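Local coordinates for protein succinate-semialdehyde dehydrogenase (Streptococcus pyogenes MGAS1882, PDB 4OGD) that catalyses the oxidation of succinic semialdehyde to succinate, with NADP+ as cofactor, at residues A[139-144]-A[202-207]; A[89-94]-A[436-441]. All coordinates share one frame; numbering follows the deposited sequence.

How the interactions relate
Helix 136-148 lies between strand 200-206 and helix 78-103, and the 436-441 loop runs along its flank at Arg140 and Val141; this ties the two interactions together, with centres about 11 Å apart. Arg140 and Val141 of interaction 1 meet the loop of interaction 2: Arg140 NE forms a salt bridge with Glu437 OE1 at 2.8 Å, and Arg140 CD packs on Leu438 CD1 at 3.6 Å. On the face turned to helix 78-103, Met139 CG lies 3.8 Å from Ile91 CG2. Interaction 1 belongs to the Rossmann-type region that in this family holds the cofactor; interaction 2 joins a late loop to an early helix beside it.

Interaction 1 (A[139-144]-A[202-207]); sequences MRVFAP and GVCLTG
Within the Rossmann-type sheet, Val141 and Arg140 of helix 136-148 face Cys204 and Thr206 of strand 200-206, the two strand residues whose CB atoms lie on the helix side. The apolar part is a small sulfur-aliphatic contact. Cys204 SG lies against the fork of Val141, 3.8 Å from Val141 CG1, and Val141 CB and CG2 are almost as close. The sulfur gets there because chi1 of 51° sets it between the backbone N and carbonyl carbon of Cys204, raised from the strand toward the helix. Helix 136-148 follows strand 124-128 and leads into strand 152-155, so it is the connection of a right-handed beta-alpha-beta crossover, and from there it also covers the neighbouring parallel strand 200-206. Ala127 of strand 124-128 touches both Val141 and Cys204, continuing the apolar layer under the helix.

The polar half of the contact is indirect. Arg140 NH2 and Thr206 OG1 stand 3.9 Å apart, their side chains crossing at about a right angle. A water spans the gap, 2.8 Å from Thr206 OG1 and taking a weak bond from Arg140 NH2 at 3.3 Å. The guanidinium is held mainly elsewhere: NE pairs with Glu437, NH1 bonds to the Tyr136 hydroxyl and Phe426 makes a cation-pi contact, which together should fix its rotation. Thr206 OG1 has a further weak hydrogen bond with Glu129. Beyond it, Gly207 starts the turn into helix 209-221, a region that in aldehyde dehydrogenases commonly borders the dinucleotide.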
ATOM      1  N   MET A 139      17.192   7.601  -5.707  1.00  7.23           N
ATOM      2  CA  MET A 139      17.805   7.421  -4.396  1.00  6.56           C
ATOM      3  C   MET A 139      16.754   7.249  -3.301  1.00  6.90           C
ATOM      4  O   MET A 139      16.958   6.484  -2.351  1.00  6.14           O
ATOM      5  CB  MET A 139      18.758   8.582  -4.065  1.00  7.49           C
ATOM      6  CG  MET A 139      19.615   8.318  -2.818  1.00  6.31           C
ATOM      7  SD  MET A 139      20.735   6.927  -3.047  1.00  8.33           S
ATOM      8  CE  MET A 139      22.087   7.797  -3.836  1.00  8.57           C
ATOM      9  N   ARG A 140      15.618   7.928  -3.453  1.00  7.10           N
ATOM     10  CA  ARG A 140      14.541   7.839  -2.462  1.00  6.71           C
ATOM     11  C   ARG A 140      14.085   6.409  -2.244  1.00  6.31           C
ATOM     12  O   ARG A 140      13.672   6.053  -1.142  1.00  8.76           O
ATOM     13  CB  ARG A 140      13.334   8.706  -2.856  1.00  7.04           C
ATOM     14  CG  ARG A 140      13.551  10.198  -2.633  1.00 10.99           C
ATOM     15  CD  ARG A 140      12.259  10.994  -2.420  1.00 13.51           C
ATOM     16  NE  ARG A 140      11.129  10.537  -3.216  1.00 13.50           N
ATOM     17  CZ  ARG A 140      10.165  11.332  -3.686  1.00 15.45           C
ATOM     18  NH1 ARG A 140      10.193  12.641  -3.465  1.00  9.82           N
ATOM     19  NH2 ARG A 140       9.181  10.814  -4.403  1.00 19.55           N
ATOM     20  N   VAL A 141      14.148   5.596  -3.293  1.00  6.34           N
ATOM     21  CA  VAL A 141      13.713   4.207  -3.175  1.00  8.15           C
ATOM     22  C   VAL A 141      14.856   3.204  -3.164  1.00  7.79           C
ATOM     23  O   VAL A 141      14.742   2.165  -2.516  1.00  7.36           O
ATOM     24  CB  VAL A 141      12.665   3.821  -4.247  1.00  6.12           C
ATOM     25  CG1 VAL A 141      11.404   4.618  -4.034  1.00  7.07           C
ATOM     26  CG2 VAL A 141      13.197   4.050  -5.647  1.00  5.85           C
ATOM     27  N   PHE A 142      15.962   3.503  -3.852  1.00  6.67           N
ATOM     28  CA  PHE A 142      17.095   2.588  -3.807  1.00  5.30           C
ATOM     29  C   PHE A 142      17.684   2.477  -2.396  1.00  5.95           C
ATOM     30  O   PHE A 142      17.952   1.368  -1.924  1.00  6.70           O
ATOM     31  CB  PHE A 142      18.190   2.990  -4.802  1.00  5.91           C
ATOM     32  CG  PHE A 142      19.460   2.216  -4.619  1.00  6.95           C
ATOM     33  CD1 PHE A 142      19.519   0.875  -4.972  1.00  8.21           C
ATOM     34  CD2 PHE A 142      20.579   2.815  -4.060  1.00  6.41           C
ATOM     35  CE1 PHE A 142      20.687   0.140  -4.783  1.00  9.33           C
ATOM     36  CE2 PHE A 142      21.746   2.081  -3.860  1.00  7.12           C
ATOM     37  CZ  PHE A 142      21.797   0.756  -4.227  1.00  8.56           C
ATOM     38  N   ALA A 143      17.905   3.612  -1.734  1.00  8.01           N
ATOM     39  CA  ALA A 143      18.569   3.587  -0.425  1.00  6.95           C
ATOM     40  C   ALA A 143      17.859   2.681   0.595  1.00  8.13           C
ATOM     41  O   ALA A 143      18.492   1.784   1.161  1.00  8.40           O
ATOM     42  CB  ALA A 143      18.782   5.006   0.134  1.00  7.30           C
ATOM     43  N   PRO A 144      16.544   2.885   0.821  1.00  7.39           N
ATOM     44  CA  PRO A 144      15.917   2.004   1.818  1.00  7.22           C
ATOM     45  C   PRO A 144      15.784   0.544   1.370  1.00  6.78           C
ATOM     46  O   PRO A 144      15.963  -0.367   2.178  1.00  7.72           O
ATOM     47  CB  PRO A 144      14.533   2.636   2.024  1.00  7.69           C
ATOM     48  CG  PRO A 144      14.265   3.370   0.743  1.00  6.04           C
ATOM     49  CD  PRO A 144      15.605   3.919   0.338  1.00  7.47           C
ATOM     50  N   GLY A 202       7.025  -6.032  -5.824  1.00  6.12           N
ATOM     51  CA  GLY A 202       6.545  -4.701  -5.516  1.00  7.82           C
ATOM     52  C   GLY A 202       6.943  -3.747  -6.613  1.00  6.85           C
ATOM     53  O   GLY A 202       7.947  -3.955  -7.300  1.00  7.38           O
ATOM     54  N   VAL A 203       6.146  -2.702  -6.786  1.00  5.94           N
ATOM     55  CA  VAL A 203       6.458  -1.669  -7.765  1.00  6.24           C
ATOM     56  C   VAL A 203       6.315  -0.300  -7.111  1.00  7.34           C
ATOM     57  O   VAL A 203       5.268   0.025  -6.557  1.00  6.57           O
ATOM     58  CB  VAL A 203       5.528  -1.735  -8.997  1.00  9.51           C
ATOM     59  CG1 VAL A 203       5.969  -0.718 -10.026  1.00  9.50           C
ATOM     60  CG2 VAL A 203       5.519  -3.146  -9.604  1.00  9.04           C
ATOM     61  N   CYS A 204       7.372   0.504  -7.164  1.00  6.99           N
ATOM     62  CA  CYS A 204       7.269   1.887  -6.706  1.00  6.28           C
ATOM     63  C   CYS A 204       7.411   2.797  -7.909  1.00  7.82           C
ATOM     64  O   CYS A 204       8.347   2.663  -8.698  1.00  8.20           O
ATOM     65  CB  CYS A 204       8.319   2.218  -5.631  1.00  6.15           C
ATOM     66  SG  CYS A 204      10.028   1.778  -6.072  1.00  8.25           S
ATOM     67  N   LEU A 205       6.471   3.718  -8.064  1.00  6.21           N
ATOM     68  CA  LEU A 205       6.514   4.627  -9.195  1.00  6.07           C
ATOM     69  C   LEU A 205       6.445   6.069  -8.749  1.00  7.43           C
ATOM     70  O   LEU A 205       5.670   6.425  -7.862  1.00  7.06           O
ATOM     71  CB  LEU A 205       5.359   4.341 -10.166  1.00  8.44           C
ATOM     72  CG  LEU A 205       5.266   5.221 -11.420  1.00  8.13           C
ATOM     73  CD1 LEU A 205       4.741   4.405 -12.588  1.00  9.46           C
ATOM     74  CD2 LEU A 205       4.378   6.460 -11.214  1.00  7.92           C
ATOM     75  N   THR A 206       7.260   6.889  -9.396  1.00  6.52           N
ATOM     76  CA  THR A 206       7.147   8.332  -9.311  1.00  6.26           C
ATOM     77  C   THR A 206       6.982   8.831 -10.733  1.00  8.22           C
ATOM     78  O   THR A 206       7.735   8.441 -11.625  1.00  9.10           O
ATOM     79  CB  THR A 206       8.404   8.943  -8.686  1.00  7.14           C
ATOM     80  OG1 THR A 206       8.571   8.411  -7.365  1.00  6.44           O
ATOM     81  CG2 THR A 206       8.255  10.452  -8.589  1.00  7.92           C
ATOM     82  N   GLY A 207       5.979   9.665 -10.965  1.00  7.23           N
ATOM     83  CA  GLY A 207       5.755  10.163 -12.313  1.00  8.12           C
ATOM     84  C   GLY A 207       4.370  10.740 -12.476  1.00 12.01           C
ATOM     85  O   GLY A 207       3.826  11.331 -11.543  1.00 11.27           O
TER
HETATM   86  O   HOH W   1      10.974   8.545  -5.986  1.00  8.55           O

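Interaction 2 (A[89-94]-A[436-441]); sequences ADIADY and RELSEL
Leu438 reaches from the 436-441 loop to Ile91 on helix 78-103, and its side chain can be followed outward. CB and CG touch nothing on helix 78-103; chi1 of -60° sets CG beside the backbone N, and the branch at CG divides the work. CD1 packs on the aliphatic part of Arg140 in helix 136-148. CD2 carries the contact, lodging among three carbons of Ile91: it is 3.8 Å from Ile91 CD1, equally near Ile91 CG2, and 3.9 Å from Ile91 CG1. The two side chains cross at about a right angle, and CD2 is the Leu438 atom in contact with Ile91.

One turn further along the helix, Tyr94 extends its phenol toward the loop backbone, where the OH lies 3.5 Å from Ser439 CA in van der Waals contact. Ser439 has its own side chain turned from the helix and uses it locally. Its OG donates to Leu438 O at 2.7 Å and accepts from Leu441 N at 3.1 Å, the latter an ST turn that stiffens the bend. Leu438 and Ser439 both have positive phi, and the chain bends after Ser439.

Tyr95 of the same helix bonds through its hydroxyl to Ser439 O. At the start of the loop, Arg436 NE bonds to Glu449 O of the second subunit. The loop, between strands 433-434 and 448-455, packs against helices 78-103 and 136-148.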
ATOM      1  N   ALA A  89      23.318  12.370  -1.660  1.00  9.08           N
ATOM      2  CA  ALA A  89      24.375  12.024  -0.721  1.00  6.18           C
ATOM      3  C   ALA A  89      23.772  11.859   0.665  1.00  8.12           C
ATOM      4  O   ALA A  89      23.992  10.848   1.332  1.00  8.47           O
ATOM      5  CB  ALA A  89      25.464  13.103  -0.723  1.00 10.09           C
ATOM      6  N   ASP A  90      22.972  12.834   1.085  1.00  8.65           N
ATOM      7  CA  ASP A  90      22.362  12.798   2.417  1.00  8.44           C
ATOM      8  C   ASP A  90      21.370  11.650   2.618  1.00  8.05           C
ATOM      9  O   ASP A  90      21.307  11.062   3.701  1.00  8.55           O
ATOM     10  CB  ASP A  90      21.711  14.143   2.748  1.00  7.72           C
ATOM     11  CG  ASP A  90      22.733  15.254   2.920  1.00 13.59           C
ATOM     12  OD1 ASP A  90      23.932  14.947   3.135  1.00 12.73           O
ATOM     13  OD2 ASP A  90      22.332  16.436   2.858  1.00 14.46           O
ATOM     14  N   ILE A  91      20.600  11.335   1.583  1.00  7.15           N
ATOM     15  CA  ILE A  91      19.644  10.229   1.674  1.00  6.26           C
ATOM     16  C   ILE A  91      20.355   8.882   1.857  1.00  7.79           C
ATOM     17  O   ILE A  91      19.955   8.073   2.696  1.00  8.20           O
ATOM     18  CB  ILE A  91      18.706  10.195   0.448  1.00  6.79           C
ATOM     19  CG1 ILE A  91      17.808  11.429   0.441  1.00  9.79           C
ATOM     20  CG2 ILE A  91      17.862   8.934   0.465  1.00  6.57           C
ATOM     21  CD1 ILE A  91      17.020  11.618  -0.858  1.00  7.32           C
ATOM     22  N   ALA A  92      21.409   8.651   1.080  1.00  6.75           N
ATOM     23  CA  ALA A  92      22.210   7.430   1.175  1.00  6.90           C
ATOM     24  C   ALA A  92      22.826   7.305   2.566  1.00  7.29           C
ATOM     25  O   ALA A  92      22.710   6.260   3.217  1.00  8.58           O
ATOM     26  CB  ALA A  92      23.301   7.440   0.112  1.00  7.25           C
ATOM     27  N   ASP A  93      23.462   8.378   3.036  1.00  8.13           N
ATOM     28  CA  ASP A  93      24.063   8.340   4.371  1.00  8.78           C
ATOM     29  C   ASP A  93      22.998   8.124   5.445  1.00 10.23           C
ATOM     30  O   ASP A  93      23.218   7.376   6.397  1.00 11.59           O
ATOM     31  CB  ASP A  93      24.858   9.616   4.661  1.00 10.00           C
ATOM     32  CG  ASP A  93      26.244   9.616   4.032  1.00 11.52           C
ATOM     33  OD1 ASP A  93      26.846   8.527   3.834  1.00 10.74           O
ATOM     34  OD2 ASP A  93      26.734  10.727   3.740  1.00 12.64           O
ATOM     35  N   TYR A  94      21.838   8.768   5.284  1.00  7.25           N
ATOM     36  CA  TYR A  94      20.734   8.615   6.229  1.00  8.35           C
ATOM     37  C   TYR A  94      20.327   7.152   6.408  1.00  8.98           C
ATOM     38  O   TYR A  94      20.296   6.647   7.523  1.00 10.27           O
ATOM     39  CB  TYR A  94      19.539   9.447   5.756  1.00  7.49           C
ATOM     40  CG  TYR A  94      18.263   9.334   6.579  1.00  8.74           C
ATOM     41  CD1 TYR A  94      17.208   8.543   6.146  1.00  7.51           C
ATOM     42  CD2 TYR A  94      18.101  10.058   7.759  1.00  8.94           C
ATOM     43  CE1 TYR A  94      16.037   8.452   6.874  1.00  7.56           C
ATOM     44  CE2 TYR A  94      16.931   9.976   8.495  1.00  8.38           C
ATOM     45  CZ  TYR A  94      15.900   9.174   8.045  1.00  8.50           C
ATOM     46  OH  TYR A  94      14.744   9.105   8.780  1.00  9.95           O
ATOM     47  N   ARG A 436       4.372   6.680   1.232  1.00  7.44           N
ATOM     48  CA  ARG A 436       5.291   7.753   1.582  1.00  6.93           C
ATOM     49  C   ARG A 436       6.707   7.300   1.289  1.00  8.47           C
ATOM     50  O   ARG A 436       7.028   6.117   1.426  1.00  7.35           O
ATOM     51  CB  ARG A 436       5.160   8.126   3.068  1.00  6.85           C
ATOM     52  CG  ARG A 436       3.803   8.700   3.465  1.00  6.39           C
ATOM     53  CD  ARG A 436       3.657  10.111   2.897  1.00  7.12           C
ATOM     54  NE  ARG A 436       2.404  10.798   3.234  1.00  7.20           N
ATOM     55  CZ  ARG A 436       1.282  10.742   2.518  1.00  7.04           C
ATOM     56  NH1 ARG A 436       1.200   9.982   1.431  1.00  6.86           N
ATOM     57  NH2 ARG A 436       0.228  11.455   2.894  1.00  7.04           N
ATOM     58  N   GLU A 437       7.541   8.239   0.859  1.00  6.93           N
ATOM     59  CA  GLU A 437       8.969   7.984   0.682  1.00  6.80           C
ATOM     60  C   GLU A 437       9.777   8.883   1.613  1.00  8.17           C
ATOM     61  O   GLU A 437       9.289   9.925   2.049  1.00  8.54           O
ATOM     62  CB  GLU A 437       9.377   8.151  -0.791  1.00  7.70           C
ATOM     63  CG  GLU A 437       8.823   7.013  -1.656  1.00  8.38           C
ATOM     64  CD  GLU A 437       9.153   7.112  -3.134  1.00  7.93           C
ATOM     65  OE1 GLU A 437       9.896   8.032  -3.561  1.00  9.20           O
ATOM     66  OE2 GLU A 437       8.667   6.236  -3.883  1.00  8.00           O
ATOM     67  N   LEU A 438      11.006   8.463   1.914  1.00  6.87           N
ATOM     68  CA  LEU A 438      11.855   9.131   2.911  1.00  7.15           C
ATOM     69  C   LEU A 438      11.300   9.003   4.337  1.00 10.83           C
ATOM     70  O   LEU A 438      10.179   8.514   4.537  1.00  9.23           O
ATOM     71  CB  LEU A 438      12.170  10.592   2.526  1.00  7.43           C
ATOM     72  CG  LEU A 438      12.911  10.757   1.188  1.00  7.17           C
ATOM     73  CD1 LEU A 438      13.115  12.233   0.858  1.00 10.59           C
ATOM     74  CD2 LEU A 438      14.256  10.018   1.196  1.00  7.44           C
ATOM     75  N   SER A 439      12.101   9.430   5.318  1.00  7.72           N
ATOM     76  CA  SER A 439      11.852   9.169   6.748  1.00  8.00           C
ATOM     77  C   SER A 439      11.760   7.671   7.032  1.00  8.95           C
ATOM     78  O   SER A 439      12.081   6.844   6.172  1.00  9.03           O
ATOM     79  CB  SER A 439      10.606   9.911   7.270  1.00  9.16           C
ATOM     80  OG  SER A 439       9.401   9.208   6.988  1.00  9.79           O
ATOM     81  N   GLU A 440      11.328   7.300   8.233  1.00  8.46           N
ATOM     82  CA  GLU A 440      11.162   5.881   8.515  1.00  8.99           C
ATOM     83  C   GLU A 440       9.917   5.342   7.814  1.00  8.29           C
ATOM     84  O   GLU A 440       9.830   4.147   7.549  1.00  8.44           O
ATOM     85  CB  GLU A 440      11.105   5.589  10.018  1.00 11.53           C
ATOM     86  CG  GLU A 440      11.240   4.083  10.318  1.00 10.40           C
ATOM     87  CD  GLU A 440      11.341   3.769  11.800  1.00 14.24           C
ATOM     88  OE1 GLU A 440      11.231   4.703  12.622  1.00 16.30           O
ATOM     89  OE2 GLU A 440      11.537   2.577  12.136  1.00 14.13           O
ATOM     90  N   LEU A 441       8.961   6.219   7.515  1.00  8.75           N
ATOM     91  CA  LEU A 441       7.766   5.785   6.790  1.00 10.80           C
ATOM     92  C   LEU A 441       8.145   5.226   5.423  1.00  8.92           C
ATOM     93  O   LEU A 441       7.525   4.286   4.928  1.00 11.25           O
ATOM     94  CB  LEU A 441       6.762   6.931   6.632  1.00  8.52           C
ATOM     95  CG  LEU A 441       6.148   7.486   7.918  1.00 11.39           C
ATOM     96  CD1 LEU A 441       5.082   8.542   7.614  1.00  8.96           C
ATOM     97  CD2 LEU A 441       5.558   6.366   8.778  1.00 15.64           C
TER